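PDB 5FYP: phosphoinositol-specific phospholipase C from Pseudomonas sp., which probably cleaves the phosphodiester bond of phosphoinositides in a calcium-dependent manner. Local coordinates for residues N92-E95 / A96-D100; Q32-T36 / F37-L41. All coordinates share one frame; numbering follows the deposited sequence. Where two conformers were deposited one is given.

Contact 1 of 2, residues N92-E95 / A96-D100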
loop_
_atom_site.group_PDB
_atom_site.type_symbol
_atom_site.label_atom_id
_atom_site.label_comp_id
_atom_site.label_asym_id
_atom_site.label_seq_id
_atom_site.Cartn_x
_atom_site.Cartn_y
_atom_site.Cartn_z
ATOM N N ASN A 92 -15.246 -11.315 10.012
ATOM C CA ASN A 92 -14.113 -10.405 9.906
ATOM C C ASN A 92 -13.327 -10.645 8.605
ATOM O O ASN A 92 -12.224 -11.170 8.607
ATOM C CB ASN A 92 -13.190 -10.527 11.150
ATOM C CG ASN A 92 -12.776 -11.967 11.475
ATOM O OD1 ASN A 92 -13.537 -12.938 11.310
ATOM N ND2 ASN A 92 -11.561 -12.120 11.952
ATOM N N ASP A 93 -13.964 -10.261 7.510
ATOM C CA ASP A 93 -13.431 -10.445 6.167
ATOM C C ASP A 93 -12.682 -9.202 5.687
ATOM O O ASP A 93 -12.459 -8.270 6.440
ATOM C CB ASP A 93 -14.557 -10.868 5.222
ATOM C CG ASP A 93 -15.597 -9.777 4.992
ATOM O OD1 ASP A 93 -15.632 -8.767 5.735
ATOM O OD2 ASP A 93 -16.416 -9.967 4.078
ATOM N N LEU A 94 -12.332 -9.160 4.405
ATOM C CA LEU A 94 -11.632 -8.010 3.883
ATOM C C LEU A 94 -12.416 -6.739 4.087
ATOM O O LEU A 94 -11.904 -5.715 4.563
ATOM C CB LEU A 94 -11.268 -8.187 2.414
ATOM C CG LEU A 94 -10.580 -6.985 1.769
ATOM C CD1 LEU A 94 -9.272 -6.636 2.440
ATOM C CD2 LEU A 94 -10.355 -7.211 0.287
ATOM N N GLU A 95 -13.697 -6.786 3.731
ATOM C CA GLU A 95 -14.545 -5.594 3.878
ATOM C C GLU A 95 -14.568 -5.103 5.316
ATOM O O GLU A 95 -14.515 -3.897 5.584
ATOM C CB GLU A 95 -15.960 -5.879 3.359
ATOM C CG GLU A 95 -16.901 -4.706 3.509
ATOM C CD GLU A 95 -18.200 -4.865 2.746
ATOM O OE1 GLU A 95 -18.338 -5.779 1.920
ATOM O OE2 GLU A 95 -19.096 -4.029 2.939
ATOM N N ALA A 96 -14.644 -6.038 6.258
ATOM C CA ALA A 96 -14.648 -5.652 7.676
ATOM C C ALA A 96 -13.338 -4.944 8.080
ATOM O O ALA A 96 -13.333 -3.924 8.783
ATOM C CB ALA A 96 -14.862 -6.855 8.549
ATOM N N CYS A 97 -12.223 -5.501 7.633
ATOM C CA CYS A 97 -10.921 -4.902 7.903
ATOM C C CYS A 97 -10.813 -3.495 7.303
ATOM O O CYS A 97 -10.316 -2.567 7.941
ATOM C CB CYS A 97 -9.776 -5.771 7.396
ATOM S SG CYS A 97 -9.607 -7.382 8.201
ATOM N N LEU A 98 -11.271 -3.362 6.069
ATOM C CA LEU A 98 -11.276 -2.055 5.429
ATOM C C LEU A 98 -12.160 -1.061 6.203
ATOM O O LEU A 98 -11.790 0.106 6.378
ATOM C CB LEU A 98 -11.726 -2.162 3.979
ATOM C CG LEU A 98 -10.842 -3.004 3.066
ATOM C CD1 LEU A 98 -11.432 -3.010 1.667
ATOM C CD2 LEU A 98 -9.412 -2.520 3.018
ATOM N N ASN A 99 -13.315 -1.519 6.666
ATOM C CA ASN A 99 -14.185 -0.661 7.469
ATOM C C ASN A 99 -13.580 -0.230 8.792
ATOM O O ASN A 99 -13.824 0.897 9.234
ATOM C CB ASN A 99 -15.535 -1.315 7.685
ATOM C CG ASN A 99 -16.507 -0.956 6.583
ATOM O OD1 ASN A 99 -16.670 0.225 6.238
ATOM N ND2 ASN A 99 -17.181 -1.942 6.061
ATOM N N ASP A 100 -12.730 -1.077 9.374
ATOM C CA ASP A 100 -12.022 -0.645 10.589
ATOM C C ASP A 100 -11.152 0.588 10.281
ATOM O O ASP A 100 -11.092 1.536 11.064
ATOM C CB ASP A 100 -11.130 -1.758 11.125
ATOM C CG ASP A 100 -11.898 -2.816 11.882
ATOM O OD1 ASP A 100 -13.070 -2.590 12.225
ATOM O OD2 ASP A 100 -11.282 -3.869 12.116
HETATM O O HOH W 1 -19.087 -1.704 4.220
#

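Contact 2 of 2, residues Q32-T36 / F37-L41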
loop_
_atom_site.group_PDB
_atom_site.type_symbol
_atom_site.label_atom_id
_atom_site.label_comp_id
_atom_site.label_asym_id
_atom_site.label_seq_id
_atom_site.Cartn_x
_atom_site.Cartn_y
_atom_site.Cartn_z
ATOM N N GLN A 32 -1.162 -12.059 16.340
ATOM C CA GLN A 32 0.117 -12.046 17.055
ATOM C C GLN A 32 0.837 -10.705 17.022
ATOM O O GLN A 32 1.731 -10.474 17.831
ATOM C CB GLN A 32 1.072 -13.128 16.474
ATOM C CG GLN A 32 1.459 -12.914 14.990
ATOM C CD GLN A 32 2.496 -13.887 14.490
ATOM O OE1 GLN A 32 3.480 -14.165 15.200
ATOM N NE2 GLN A 32 2.305 -14.430 13.302
ATOM N N TYR A 33 0.476 -9.825 16.085
ATOM C CA TYR A 33 1.187 -8.548 15.939
ATOM C C TYR A 33 0.425 -7.341 16.484
ATOM O O TYR A 33 1.019 -6.294 16.707
ATOM C CB TYR A 33 1.570 -8.287 14.464
ATOM C CG TYR A 33 2.410 -9.365 13.864
ATOM C CD1 TYR A 33 3.560 -9.815 14.492
ATOM C CD2 TYR A 33 2.091 -9.930 12.632
ATOM C CE1 TYR A 33 4.320 -10.837 13.932
ATOM C CE2 TYR A 33 2.803 -10.949 12.079
ATOM C CZ TYR A 33 3.933 -11.400 12.722
ATOM O OH TYR A 33 4.660 -12.419 12.174
ATOM N N ALA A 34 -0.874 -7.508 16.747
ATOM C CA ALA A 34 -1.681 -6.412 17.296
ATOM C C ALA A 34 -2.969 -7.018 17.835
ATOM O O ALA A 34 -3.513 -7.953 17.240
ATOM C CB ALA A 34 -1.979 -5.331 16.262
ATOM N N ASN A 35 -3.481 -6.445 18.910
ATOM C CA ASN A 35 -4.713 -6.976 19.511
ATOM C C ASN A 35 -5.945 -6.693 18.639
ATOM O O ASN A 35 -6.818 -7.536 18.516
ATOM C CB ASN A 35 -4.864 -6.470 20.930
ATOM C CG ASN A 35 -3.815 -7.066 21.884
ATOM O OD1 ASN A 35 -3.216 -8.127 21.617
ATOM N ND2 ASN A 35 -3.579 -6.389 22.995
ATOM N N THR A 36 -5.955 -5.523 18.008
ATOM C CA THR A 36 -6.981 -5.158 17.030
ATOM C C THR A 36 -6.290 -4.504 15.851
ATOM O O THR A 36 -5.249 -3.845 16.000
ATOM C CB THR A 36 -8.035 -4.202 17.595
ATOM O OG1 THR A 36 -7.410 -2.950 17.844
ATOM C CG2 THR A 36 -8.689 -4.744 18.864
ATOM N N PHE A 37 -6.889 -4.616 14.686
ATOM C CA PHE A 37 -6.340 -3.972 13.495
ATOM C C PHE A 37 -6.333 -2.445 13.708
ATOM O O PHE A 37 -5.344 -1.775 13.400
ATOM C CB PHE A 37 -7.147 -4.360 12.269
ATOM C CG PHE A 37 -6.484 -4.044 10.941
ATOM C CD1 PHE A 37 -5.198 -4.483 10.662
ATOM C CD2 PHE A 37 -7.163 -3.327 9.966
ATOM C CE1 PHE A 37 -4.618 -4.223 9.431
ATOM C CE2 PHE A 37 -6.585 -3.048 8.745
ATOM C CZ PHE A 37 -5.321 -3.507 8.475
ATOM N N SER A 38 -7.431 -1.916 14.249
ATOM C CA SER A 38 -7.541 -0.470 14.448
ATOM C C SER A 38 -6.449 0.071 15.373
ATOM O O SER A 38 -5.980 1.196 15.179
ATOM C CB SER A 38 -8.927 -0.114 14.975
ATOM O OG SER A 38 -9.150 -0.600 16.274
ATOM N N SER A 39 -6.029 -0.719 16.366
ATOM C CA SER A 39 -5.002 -0.268 17.307
ATOM C C SER A 39 -3.668 0.022 16.629
ATOM O O SER A 39 -2.870 0.779 17.181
ATOM C CB SER A 39 -4.788 -1.277 18.432
ATOM O OG SER A 39 -4.132 -2.443 18.000
ATOM N N VAL A 40 -3.406 -0.574 15.461
ATOM C CA VAL A 40 -2.154 -0.346 14.742
ATOM C C VAL A 40 -2.005 1.164 14.460
ATOM O O VAL A 40 -0.881 1.712 14.477
ATOM C CB VAL A 40 -2.101 -1.181 13.461
ATOM C CG1 VAL A 40 -0.849 -0.847 12.690
ATOM C CG2 VAL A 40 -2.156 -2.643 13.800
ATOM N N LEU A 41 -3.129 1.843 14.203
ATOM C CA LEU A 41 -3.152 3.271 13.910
ATOM C C LEU A 41 -2.824 4.141 15.141
ATOM O O LEU A 41 -2.644 5.355 15.016
ATOM C CB LEU A 41 -4.472 3.648 13.279
ATOM C CG LEU A 41 -4.624 3.074 11.865
ATOM C CD1 LEU A 41 -6.059 2.929 11.455
ATOM C CD2 LEU A 41 -3.873 3.939 10.832
HETATM O O HOH W 2 -9.266 -1.235 18.925
#

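Contact 1 of 2, residues N92-E95 / A96-D100
Asp-93 OD1 accepts the backbone N-H of Ala-96 at 2.9 Å, and this bond caps the N-terminus of helix 94-107. Asp-93 is the N-cap: its chi1 of 67° swings CG back between its own N and carbonyl carbon, bringing OD1 within range of a first-turn amide that the helix's regular i to i+4 bonds do not serve. The N-H meets the oxygen on its anti side, 33° out of the carboxylate plane. Aspartate suits the place because its short acidic side chain can reach the amide, and its charge would probably be favoured by the positive end of the helix dipole. The small methyl of Ala-96 tucks against this cap, with CB 3.5 Å from OD1. The regular ladder follows at once, beginning with Cys-97 N to Asp-93 O at 3.0 Å.

The tightly packed side is apolar. Leu-94 and Leu-98, one turn apart, cross at an angle, with CD1 of Leu-94 lying 4.0 Å from CG of Leu-98. The looser side is polar and hydrated. Here Glu-95 and Asn-99 run side by side, their planar ends turned 46° apart, and a water joins them: it donates to Glu-95 OE2 and accepts from Asn-99 ND2, each at 2.7 Å. The extended chain of Glu-95 also carries OE2 to a salt bridge with Arg-142.

The buried leucines rest on Leu-49 of strand 46-52, and Leu-94 also touches Val-68 of strand 67-68. Leu-98 further meets Val-143 and Phe-144 of helix 133-144, while the disulfide from Cys-97 to Cys-84 ties the first turn to the preceding loop.

Contact 2 of 2, residues Q32-T36 / F37-L41
Thr-36 and Ser-39 hold one another through both backbone and side chain. CB of Thr-36 lies 3.2 Å from Phe-37 N. From there the chi1 of 68° places OG1 between the backbone N and the carbonyl carbon, turned forward over the next residues. At the tip, OG1 accepts the backbone N-H of Ser-39 at 3.0 Å, with an N-H...O angle of 144°. The same oxygen lies 3.2 Å from Ser-39 CB and binds a water at 2.7 Å, which in the conformer given also bridges to Ser-38 OG. Threonine suits the place because its hydroxyl, carried on CB, is close enough to the backbone to reach the amide three residues on.

Ser-39 answers in the other direction. Its OG donates to Thr-36 O at 2.7 Å, reaching it at a C=O...O angle of 136°; Ser-39 N adds a weak bond to the same oxygen. Within this turn the hydroxyl is the stronger of these two partners. Serine offers this donor without a bulky side chain.

The inner flank is apolar. Ala-34 CB packs against CG2 of Val-40 at 3.6 Å, a small methyl meeting a branched one, while Phe-37 and Val-40 both press on Leu-47 of strand 46-52.

Thr-36 OG1 and O, both bonded to Ser-39 N, make an ST motif. It resembles a helix N-cap, here leading into a short run of helical backbone angles that continues in turns from Phe-37 O to Val-40 N and from Ser-38 O to Leu-41 N. It lies in the connection between strands 20-25 and 46-52 of a TIM-barrel-clan phospholipase.

Overall arrangement
Contact 2 comes first along the chain, in the connection between strands 20-25 and 46-52; contact 1 follows after strand 67-68, at the start of helix 94-107. Their centres are 13 Å apart on the same side of the chain's centre, and they meet directly where the Phe-37 ring, through CD2, packs 3.8 Å from Cys-97 O. Strand 46-52 is their shared floor: Leu-49 touches Phe-37 from one and Leu-94, Cys-97 and Leu-98 from the other. That strand also supplies Glu-48 and Asp-50 to the calcium site; the bound ion is about 12 Å from the side chain of Leu-94 and about 10 Å from that of Phe-37, so both pack around a metal-bearing strand without binding it.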